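PA0821 (Pseudomonas aeruginosa, PDB 7DRG) probably acts as a type VI secretion immunity protein (antitoxin) that protects against a putative VRR-NUC domain effector. Local coordinates at residues V54-L58 with M103-L109; R41-K47 with L173-Y179; S256-A260 with L346-L352. All blocks are in the same frame, centred on the assembly; numbering follows the deposited sequence.

Contact 1 (V54-L58 with M103-L109); sequences VRESL and MDEDDHL
Residues 54-58 are one turn of helix 52-69, with Leu58 N bonded to Val54 O at 2.8 Å. Residues 103-109 run from helix 96-101 into strand 109-114. The backbones stay well apart. Their nearest CA atoms, those of Arg55 and Leu109, are 9.1 Å from each other. Val54 turns to Phe46 of strand 34-46. Arg55 spans the gap. Its chi1 is m, and chi2 and chi3 are t, so the side chain is extended. The loop it reaches holds a type I turn from Asp104 to Asp107, closed by Asp107 N to Asp104 O at 3.0 Å. Asp104 N bonds to Asp107 OD2 at 2.9 Å. Asp106 N bonds to Asp104 OD1 at 3.2 Å, an Asx turn. Asp104 O also accepts from Arg55 NH2 at 3.1 Å and, weakly, from Arg55 NH1 at 3.0 Å. One water bridges Arg55 NH2 and Asp107 O, 2.8 Å from each. A second water bridges Arg55 NH1 and the main-chain O of Met103, a selenomethionine, at 3.0 Å each. Arg55 NE bonds to Ala49 O. Leu109 CD2 covers one face of the guanidinium, 3.5 Å from Arg55 NH2. One turn further on, Leu58 CD1 packs on Leu109 CD1 at 3.9 Å. The loop is acidic, yet the arginine bonds to the main-chain oxygen of Asp104 and forms no salt bridge with the loop's carboxylates. This is an extended helix arginine tying down a type I turn, braced by an Asx turn, through the carbonyl of the turn's first residue.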
loop_
_atom_site.group_PDB
_atom_site.type_symbol
_atom_site.label_atom_id
_atom_site.label_comp_id
_atom_site.label_asym_id
_atom_site.label_seq_id
_atom_site.Cartn_x
_atom_site.Cartn_y
_atom_site.Cartn_z
ATOM N N VAL B 54 -38.814 12.263 -10.900
ATOM C CA VAL B 54 -37.567 11.672 -10.416
ATOM C C VAL B 54 -37.189 12.275 -9.075
ATOM O O VAL B 54 -36.710 11.572 -8.176
ATOM C CB VAL B 54 -36.440 11.835 -11.453
ATOM C CG1 VAL B 54 -35.089 11.350 -10.885
ATOM C CG2 VAL B 54 -36.759 11.076 -12.719
ATOM N N ARG B 55 -37.405 13.584 -8.909
ATOM C CA ARG B 55 -37.131 14.202 -7.616
ATOM C C ARG B 55 -38.015 13.614 -6.519
ATOM O O ARG B 55 -37.530 13.335 -5.416
ATOM C CB ARG B 55 -37.291 15.715 -7.718
ATOM C CG ARG B 55 -36.176 16.328 -8.544
ATOM C CD ARG B 55 -36.382 17.805 -8.795
ATOM N NE ARG B 55 -35.259 18.342 -9.555
ATOM C CZ ARG B 55 -35.065 19.640 -9.770
ATOM N NH1 ARG B 55 -35.921 20.528 -9.271
ATOM N NH2 ARG B 55 -34.017 20.046 -10.481
ATOM N N GLU B 56 -39.304 13.376 -6.807
ATOM C CA GLU B 56 -40.153 12.716 -5.819
ATOM C C GLU B 56 -39.633 11.327 -5.476
ATOM O O GLU B 56 -39.681 10.908 -4.313
ATOM C CB GLU B 56 -41.592 12.620 -6.325
ATOM C CG GLU B 56 -42.232 13.964 -6.572
ATOM C CD GLU B 56 -43.629 13.841 -7.164
ATOM O OE1 GLU B 56 -44.203 12.725 -7.134
ATOM O OE2 GLU B 56 -44.112 14.856 -7.711
ATOM N N SER B 57 -39.164 10.586 -6.483
ATOM C CA SER B 57 -38.629 9.252 -6.223
ATOM C C SER B 57 -37.356 9.321 -5.390
ATOM O O SER B 57 -37.141 8.480 -4.509
ATOM C CB SER B 57 -38.386 8.513 -7.538
ATOM O OG SER B 57 -39.635 8.089 -8.085
ATOM N N LEU B 58 -36.516 10.329 -5.632
ATOM C CA LEU B 58 -35.342 10.523 -4.788
ATOM C C LEU B 58 -35.747 10.790 -3.346
ATOM O O LEU B 58 -35.086 10.332 -2.407
ATOM C CB LEU B 58 -34.503 11.683 -5.328
ATOM C CG LEU B 58 -33.714 11.397 -6.607
ATOM C CD1 LEU B 58 -33.179 12.699 -7.205
ATOM C CD2 LEU B 58 -32.556 10.437 -6.310
HETATM N N MSE B 103 -37.229 24.389 -5.712
HETATM C CA MSE B 103 -36.358 24.305 -6.873
HETATM C C MSE B 103 -37.135 23.964 -8.131
HETATM O O MSE B 103 -38.187 23.328 -8.066
HETATM C CB MSE B 103 -35.257 23.271 -6.624
HETATM C CG MSE B 103 -34.504 23.539 -5.343
HETATM SE SE MSE B 103 -33.163 22.165 -4.974
HETATM C CE MSE B 103 -31.562 23.156 -5.466
ATOM N N ASP B 104 -36.633 24.409 -9.277
ATOM C CA ASP B 104 -37.221 24.040 -10.554
ATOM C C ASP B 104 -36.197 23.257 -11.374
ATOM O O ASP B 104 -35.116 22.893 -10.887
ATOM C CB ASP B 104 -37.753 25.272 -11.300
ATOM C CG ASP B 104 -36.680 26.321 -11.584
ATOM O OD1 ASP B 104 -35.474 25.999 -11.625
ATOM O OD2 ASP B 104 -37.060 27.502 -11.767
ATOM N N GLU B 105 -36.550 22.994 -12.632
ATOM C CA GLU B 105 -35.766 22.076 -13.447
ATOM C C GLU B 105 -34.368 22.598 -13.747
ATOM O O GLU B 105 -33.483 21.799 -14.069
ATOM C CB GLU B 105 -36.497 21.768 -14.753
ATOM C CG GLU B 105 -36.741 22.977 -15.638
ATOM C CD GLU B 105 -38.145 23.546 -15.490
ATOM O OE1 GLU B 105 -38.807 23.277 -14.461
ATOM O OE2 GLU B 105 -38.594 24.255 -16.418
ATOM N N ASP B 106 -34.137 23.905 -13.642
ATOM C CA ASP B 106 -32.815 24.455 -13.912
ATOM C C ASP B 106 -31.941 24.581 -12.671
ATOM O O ASP B 106 -30.798 25.037 -12.783
ATOM C CB ASP B 106 -32.939 25.817 -14.602
ATOM C CG ASP B 106 -33.268 25.685 -16.072
ATOM O OD1 ASP B 106 -32.755 24.740 -16.711
ATOM O OD2 ASP B 106 -34.039 26.518 -16.589
ATOM N N ASP B 107 -32.430 24.180 -11.502
ATOM C CA ASP B 107 -31.576 24.139 -10.324
ATOM C C ASP B 107 -30.775 22.840 -10.289
ATOM O O ASP B 107 -31.203 21.807 -10.811
ATOM C CB ASP B 107 -32.408 24.275 -9.050
ATOM C CG ASP B 107 -32.949 25.676 -8.861
ATOM O OD1 ASP B 107 -32.173 26.643 -9.016
ATOM O OD2 ASP B 107 -34.152 25.811 -8.561
ATOM N N HIS B 108 -29.592 22.913 -9.685
ATOM C CA HIS B 108 -28.718 21.759 -9.512
ATOM C C HIS B 108 -29.033 21.086 -8.182
ATOM O O HIS B 108 -29.079 21.747 -7.143
ATOM C CB HIS B 108 -27.251 22.208 -9.572
ATOM C CG HIS B 108 -26.267 21.215 -9.029
ATOM N ND1 HIS B 108 -26.098 19.954 -9.562
ATOM C CD2 HIS B 108 -25.374 21.316 -8.016
ATOM C CE1 HIS B 108 -25.155 19.316 -8.892
ATOM N NE2 HIS B 108 -24.697 20.121 -7.949
ATOM N N LEU B 109 -29.277 19.778 -8.214
ATOM C CA LEU B 109 -29.510 19.052 -6.972
ATOM C C LEU B 109 -28.177 18.797 -6.292
ATOM O O LEU B 109 -27.285 18.185 -6.886
ATOM C CB LEU B 109 -30.211 17.724 -7.230
ATOM C CG LEU B 109 -31.511 17.762 -8.012
ATOM C CD1 LEU B 109 -32.224 16.451 -7.804
ATOM C CD2 LEU B 109 -32.343 18.942 -7.571
HETATM O O HOH W 1 -31.496 18.994 -11.093
HETATM O O HOH W 2 -38.381 20.380 -7.600
#

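Contact 2 (R41-K47 with L173-Y179)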
loop_
_atom_site.group_PDB
_atom_site.type_symbol
_atom_site.label_atom_id
_atom_site.label_comp_id
_atom_site.label_asym_id
_atom_site.label_seq_id
_atom_site.Cartn_x
_atom_site.Cartn_y
_atom_site.Cartn_z
ATOM N N ARG B 41 -21.136 0.885 0.422
ATOM C CA ARG B 41 -21.631 2.015 -0.352
ATOM C C ARG B 41 -22.226 1.546 -1.670
ATOM O O ARG B 41 -21.686 0.643 -2.323
ATOM C CB ARG B 41 -20.512 3.022 -0.628
ATOM C CG ARG B 41 -20.983 4.333 -1.254
ATOM C CD ARG B 41 -19.832 5.356 -1.282
ATOM N NE ARG B 41 -18.827 5.048 -2.297
ATOM C CZ ARG B 41 -17.634 5.644 -2.332
ATOM N NH1 ARG B 41 -17.329 6.532 -1.401
ATOM N NH2 ARG B 41 -16.758 5.358 -3.283
ATOM N N GLY B 42 -23.333 2.171 -2.055
ATOM C CA GLY B 42 -23.945 1.942 -3.354
ATOM C C GLY B 42 -23.918 3.218 -4.171
ATOM O O GLY B 42 -24.092 4.312 -3.631
ATOM N N THR B 43 -23.691 3.065 -5.473
ATOM C CA THR B 43 -23.568 4.174 -6.413
ATOM C C THR B 43 -24.475 3.906 -7.605
ATOM O O THR B 43 -24.371 2.848 -8.236
ATOM C CB THR B 43 -22.122 4.312 -6.884
ATOM O OG1 THR B 43 -21.264 4.520 -5.755
ATOM C CG2 THR B 43 -21.976 5.454 -7.864
ATOM N N LEU B 44 -25.366 4.853 -7.906
ATOM C CA LEU B 44 -26.321 4.716 -9.002
ATOM C C LEU B 44 -26.202 5.934 -9.905
ATOM O O LEU B 44 -26.329 7.067 -9.433
ATOM C CB LEU B 44 -27.754 4.580 -8.474
ATOM C CG LEU B 44 -28.060 3.365 -7.597
ATOM C CD1 LEU B 44 -29.481 3.444 -7.070
ATOM C CD2 LEU B 44 -27.861 2.092 -8.386
ATOM N N TYR B 45 -25.940 5.701 -11.189
ATOM C CA TYR B 45 -25.907 6.759 -12.192
ATOM C C TYR B 45 -27.240 6.752 -12.933
ATOM O O TYR B 45 -27.610 5.730 -13.517
ATOM C CB TYR B 45 -24.756 6.545 -13.177
ATOM C CG TYR B 45 -23.353 6.468 -12.588
ATOM C CD1 TYR B 45 -22.878 5.290 -12.020
ATOM C CD2 TYR B 45 -22.488 7.561 -12.664
ATOM C CE1 TYR B 45 -21.579 5.204 -11.517
ATOM C CE2 TYR B 45 -21.198 7.486 -12.163
ATOM C CZ TYR B 45 -20.754 6.308 -11.593
ATOM O OH TYR B 45 -19.463 6.243 -11.105
ATOM N N PHE B 46 -27.948 7.885 -12.937
ATOM C CA PHE B 46 -29.314 7.907 -13.455
ATOM C C PHE B 46 -29.572 9.229 -14.163
ATOM O O PHE B 46 -28.828 10.197 -14.002
ATOM C CB PHE B 46 -30.348 7.693 -12.339
ATOM C CG PHE B 46 -30.406 8.822 -11.344
ATOM C CD1 PHE B 46 -29.477 8.909 -10.317
ATOM C CD2 PHE B 46 -31.389 9.797 -11.429
ATOM C CE1 PHE B 46 -29.518 9.955 -9.407
ATOM C CE2 PHE B 46 -31.437 10.840 -10.516
ATOM C CZ PHE B 46 -30.498 10.917 -9.500
ATOM N N LYS B 47 -30.666 9.282 -14.925
ATOM C CA LYS B 47 -30.986 10.483 -15.688
ATOM C C LYS B 47 -32.305 11.095 -15.227
ATOM O O LYS B 47 -33.034 10.534 -14.403
ATOM C CB LYS B 47 -31.021 10.183 -17.193
ATOM C CG LYS B 47 -29.660 9.742 -17.725
ATOM C CD LYS B 47 -29.615 9.677 -19.241
ATOM C CE LYS B 47 -28.264 9.185 -19.722
ATOM N NZ LYS B 47 -28.177 9.206 -21.212
ATOM N N LEU B 173 -35.414 4.694 -9.833
ATOM C CA LEU B 173 -34.618 5.645 -10.589
ATOM C C LEU B 173 -34.271 5.152 -11.984
ATOM O O LEU B 173 -33.789 5.954 -12.797
ATOM C CB LEU B 173 -33.323 5.973 -9.828
ATOM C CG LEU B 173 -33.534 6.600 -8.445
ATOM C CD1 LEU B 173 -32.202 6.775 -7.726
ATOM C CD2 LEU B 173 -34.253 7.941 -8.567
ATOM N N GLU B 174 -34.504 3.868 -12.274
ATOM C CA GLU B 174 -34.144 3.218 -13.533
ATOM C C GLU B 174 -32.752 3.666 -14.003
ATOM O O GLU B 174 -32.617 4.288 -15.058
ATOM C CB GLU B 174 -35.197 3.471 -14.607
ATOM C CG GLU B 174 -36.589 3.013 -14.154
ATOM C CD GLU B 174 -37.495 2.600 -15.301
ATOM O OE1 GLU B 174 -37.699 3.419 -16.222
ATOM O OE2 GLU B 174 -38.004 1.452 -15.272
ATOM N N PRO B 175 -31.709 3.352 -13.236
ATOM C CA PRO B 175 -30.378 3.901 -13.514
ATOM C C PRO B 175 -29.768 3.321 -14.778
ATOM O O PRO B 175 -30.168 2.264 -15.275
ATOM C CB PRO B 175 -29.557 3.491 -12.281
ATOM C CG PRO B 175 -30.573 3.058 -11.249
ATOM C CD PRO B 175 -31.712 2.500 -12.034
ATOM N N GLU B 176 -28.755 4.029 -15.282
ATOM C CA GLU B 176 -28.006 3.532 -16.428
ATOM C C GLU B 176 -27.033 2.433 -16.018
ATOM O O GLU B 176 -26.823 1.471 -16.764
ATOM C CB GLU B 176 -27.241 4.683 -17.087
ATOM C CG GLU B 176 -28.082 5.934 -17.320
ATOM C CD GLU B 176 -29.073 5.771 -18.447
ATOM O OE1 GLU B 176 -28.634 5.413 -19.561
ATOM O OE2 GLU B 176 -30.289 5.999 -18.213
ATOM N N GLN B 177 -26.427 2.575 -14.845
ATOM C CA GLN B 177 -25.389 1.673 -14.375
ATOM C C GLN B 177 -25.169 1.952 -12.900
ATOM O O GLN B 177 -25.606 2.978 -12.372
ATOM C CB GLN B 177 -24.080 1.855 -15.149
ATOM C CG GLN B 177 -23.543 3.277 -15.079
ATOM C CD GLN B 177 -22.244 3.448 -15.834
ATOM O OE1 GLN B 177 -21.253 2.774 -15.541
ATOM N NE2 GLN B 177 -22.234 4.359 -16.809
ATOM N N GLY B 178 -24.488 1.028 -12.239
ATOM C CA GLY B 178 -24.278 1.192 -10.814
ATOM C C GLY B 178 -23.575 -0.009 -10.225
ATOM O O GLY B 178 -23.346 -1.021 -10.898
ATOM N N TYR B 179 -23.240 0.120 -8.945
ATOM C CA TYR B 179 -22.521 -0.927 -8.223
ATOM C C TYR B 179 -22.627 -0.641 -6.734
ATOM O O TYR B 179 -22.902 0.489 -6.318
ATOM C CB TYR B 179 -21.040 -1.017 -8.643
ATOM C CG TYR B 179 -20.403 0.338 -8.842
ATOM C CD1 TYR B 179 -19.900 1.060 -7.764
ATOM C CD2 TYR B 179 -20.332 0.906 -10.109
ATOM C CE1 TYR B 179 -19.343 2.324 -7.951
ATOM C CE2 TYR B 179 -19.778 2.164 -10.305
ATOM C CZ TYR B 179 -19.285 2.863 -9.229
ATOM O OH TYR B 179 -18.747 4.106 -9.447
HETATM O O HOH W 3 -31.446 6.688 -15.858
HETATM O O HOH W 4 -34.541 8.267 -14.071
#
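Leu44 fills the hollow left by Gly178. Its CD2 lies 4.4 Å from Gly178 CA, and a beta carbon on Gly178 would clash with this methyl and with Thr43 O. The same Leu44 CD2 reaches Pro175 CG at 4.1 Å, while Leu44 CD1 meets Leu173 CD1 at 4.4 Å. Beside it, Phe46 has Leu173 CD1 over one face of its ring, and its CB rests 4.3 Å from Pro175 CB. Strands 41-46 and 177-179 pair antiparallel within the large sheet; the axes of these short strands come within 4.9 Å, at 177°. Thr43 N bonds to Tyr179 O at 2.8 Å, Tyr179 N to Thr43 O at 3.0 Å, and Tyr45 N to Gln177 O at 3.0 Å. Tyr45 O is met by Glu176 N at 2.7 Å. Thr43, Tyr45, Gln177 and Tyr179 line the other face. Tyr179 CE1 packs on Thr43 CB at 3.6 Å, and Tyr179 CE2 on Tyr45 CE1 at 3.7 Å. The Tyr45 OH and Tyr179 OH hydroxyls hydrogen-bond at 2.8 Å. Tyr45 CD1 rests on Gln177 CG at 3.7 Å, and Ala213 and Leu216 of helix 213-216 cover the Tyr45 side chain. At the open end, one water joins Lys47 N, Glu174 O and Glu176 OE2.

Contact 3 (S256-A260 with L346-L352)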
loop_
_atom_site.group_PDB
_atom_site.type_symbol
_atom_site.label_atom_id
_atom_site.label_comp_id
_atom_site.label_asym_id
_atom_site.label_seq_id
_atom_site.Cartn_x
_atom_site.Cartn_y
_atom_site.Cartn_z
ATOM N N SER B 256 -25.856 -20.148 -9.971
ATOM C CA SER B 256 -26.931 -19.646 -9.118
ATOM C C SER B 256 -26.740 -20.026 -7.656
ATOM O O SER B 256 -27.463 -19.502 -6.800
ATOM C CB SER B 256 -28.290 -20.145 -9.615
ATOM O OG SER B 256 -28.323 -21.560 -9.667
ATOM N N SER B 257 -25.780 -20.902 -7.352
ATOM C CA SER B 257 -25.428 -21.172 -5.963
ATOM C C SER B 257 -24.821 -19.946 -5.296
ATOM O O SER B 257 -24.896 -19.801 -4.069
ATOM C CB SER B 257 -24.454 -22.352 -5.883
ATOM O OG SER B 257 -23.272 -22.123 -6.631
ATOM N N HIS B 258 -24.212 -19.058 -6.081
ATOM C CA HIS B 258 -23.476 -17.934 -5.529
ATOM C C HIS B 258 -23.848 -16.594 -6.135
ATOM O O HIS B 258 -23.481 -15.565 -5.561
ATOM C CB HIS B 258 -21.966 -18.146 -5.694
ATOM C CG HIS B 258 -21.396 -19.185 -4.780
ATOM N ND1 HIS B 258 -21.591 -20.535 -4.976
ATOM C CD2 HIS B 258 -20.623 -19.076 -3.671
ATOM C CE1 HIS B 258 -20.970 -21.212 -4.027
ATOM N NE2 HIS B 258 -20.378 -20.351 -3.221
ATOM N N PHE B 259 -24.565 -16.567 -7.256
ATOM C CA PHE B 259 -24.982 -15.330 -7.901
ATOM C C PHE B 259 -26.498 -15.265 -7.924
ATOM O O PHE B 259 -27.165 -16.251 -8.264
ATOM C CB PHE B 259 -24.419 -15.229 -9.321
ATOM C CG PHE B 259 -22.919 -15.148 -9.366
ATOM C CD1 PHE B 259 -22.145 -16.297 -9.325
ATOM C CD2 PHE B 259 -22.278 -13.919 -9.436
ATOM C CE1 PHE B 259 -20.763 -16.227 -9.356
ATOM C CE2 PHE B 259 -20.897 -13.840 -9.466
ATOM C CZ PHE B 259 -20.136 -14.992 -9.425
ATOM N N ALA B 260 -27.035 -14.112 -7.541
ATOM C CA ALA B 260 -28.464 -13.854 -7.584
ATOM C C ALA B 260 -28.739 -12.718 -8.555
ATOM O O ALA B 260 -27.898 -11.837 -8.764
ATOM C CB ALA B 260 -29.019 -13.501 -6.198
ATOM N N LEU B 346 -16.969 -22.833 -5.263
ATOM C CA LEU B 346 -17.824 -23.840 -4.643
ATOM C C LEU B 346 -17.214 -24.420 -3.371
ATOM O O LEU B 346 -17.952 -24.809 -2.459
ATOM C CB LEU B 346 -18.123 -24.962 -5.637
ATOM C CG LEU B 346 -18.748 -24.531 -6.962
ATOM C CD1 LEU B 346 -19.221 -25.747 -7.732
ATOM C CD2 LEU B 346 -19.899 -23.562 -6.730
ATOM N N SER B 347 -15.889 -24.494 -3.284
ATOM C CA SER B 347 -15.275 -25.147 -2.136
ATOM C C SER B 347 -15.064 -24.211 -0.955
ATOM O O SER B 347 -15.116 -24.661 0.195
ATOM C CB SER B 347 -13.933 -25.772 -2.533
ATOM O OG SER B 347 -12.987 -24.784 -2.894
ATOM N N ALA B 348 -14.841 -22.921 -1.200
ATOM C CA ALA B 348 -14.410 -22.014 -0.149
ATOM C C ALA B 348 -15.414 -20.922 0.178
ATOM O O ALA B 348 -15.274 -20.276 1.222
ATOM C CB ALA B 348 -13.075 -21.358 -0.531
ATOM N N GLU B 349 -16.421 -20.699 -0.669
ATOM C CA GLU B 349 -17.256 -19.534 -0.436
ATOM C C GLU B 349 -18.663 -19.928 -0.013
ATOM O O GLU B 349 -19.230 -20.887 -0.552
ATOM C CB GLU B 349 -17.333 -18.654 -1.690
ATOM C CG GLU B 349 -15.972 -18.186 -2.192
ATOM C CD GLU B 349 -15.132 -17.523 -1.106
ATOM O OE1 GLU B 349 -15.705 -16.870 -0.207
ATOM O OE2 GLU B 349 -13.891 -17.670 -1.145
ATOM N N PRO B 350 -19.249 -19.202 0.940
ATOM C CA PRO B 350 -20.604 -19.534 1.398
ATOM C C PRO B 350 -21.629 -19.370 0.287
ATOM O O PRO B 350 -21.519 -18.487 -0.567
ATOM C CB PRO B 350 -20.848 -18.536 2.537
ATOM C CG PRO B 350 -19.477 -18.120 2.984
ATOM C CD PRO B 350 -18.627 -18.142 1.751
ATOM N N TYR B 351 -22.643 -20.234 0.316
ATOM C CA TYR B 351 -23.709 -20.238 -0.673
ATOM C C TYR B 351 -24.784 -19.206 -0.337
ATOM O O TYR B 351 -24.981 -18.822 0.819
ATOM C CB TYR B 351 -24.374 -21.616 -0.745
ATOM C CG TYR B 351 -23.619 -22.683 -1.515
ATOM C CD1 TYR B 351 -22.283 -22.949 -1.263
ATOM C CD2 TYR B 351 -24.270 -23.447 -2.477
ATOM C CE1 TYR B 351 -21.606 -23.939 -1.967
ATOM C CE2 TYR B 351 -23.606 -24.434 -3.180
ATOM C CZ TYR B 351 -22.277 -24.670 -2.925
ATOM O OH TYR B 351 -21.624 -25.653 -3.630
ATOM N N LEU B 352 -25.511 -18.788 -1.369
ATOM C CA LEU B 352 -26.678 -17.938 -1.164
ATOM C C LEU B 352 -27.800 -18.719 -0.495
ATOM O O LEU B 352 -28.021 -19.899 -0.791
ATOM C CB LEU B 352 -27.173 -17.381 -2.495
ATOM C CG LEU B 352 -26.184 -16.566 -3.314
ATOM C CD1 LEU B 352 -26.857 -16.112 -4.594
ATOM C CD2 LEU B 352 -25.671 -15.384 -2.500
HETATM O O HOH W 5 -27.279 -21.259 -2.830
#
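The imidazole of His258 turns an edge to the face of the Tyr351 ring. The ring centroids are 4.5 Å apart, the planes meet at 54°, and His258 CE1 comes within 3.5 Å of Tyr351 CE1. The same CE1 of His258 touches Leu346 CD2 at 3.7 Å, so the imidazole sits between the end of helix 338-348 and the tail that follows. His258 NE2 donates to Glu349 O at 3.0 Å, just where the chain leaves the helix. Ser257 OG and His258 ND1 hydrogen-bond at 2.8 Å. Ser257 CB also packs on Tyr351 CE2 at 3.5 Å. Next along the tail, Leu352 N bonds to Ser257 O at 2.9 Å with an almost straight angle, and a water joins Ser257 O to Leu352 O. Leu352 CD1 settles on the start of strand 259-264, 3.4 Å from His258 C and 3.8 Å from Ala260 CB. The opposite side of that strand turns Phe259 into the core, against helix 288-297. Glu349 OE1 bonds to Tyr277. His258 thus carries a proton on NE2, and both hydrogen bonds across this contact end on main-chain carbonyls, so the tail is held without any charge pair.

In the fold
From the N terminus, strand 34-46 opens contact 2, and helix 52-69, next in the chain, opens contact 1. Contact 1 closes first, at 103-109. Contact 2 closes at 173-179, so its loop encloses that of contact 1. The two touch: Val54 CG1 lies 3.7 Å from Phe46 CE2, and Leu58 CD2 lies 3.8 Å from Leu173 CD2. Helix 52-69 is thus packed against the central strand pair. Contact 3 follows in series, joining 256-260 to 346-352 near the C terminus. The sheet links contact 2 to it through strands 233-237 and 267-272. Contacts 1 and 3 lie on opposite sides of the chain's centre, their own centres about 40 Å apart.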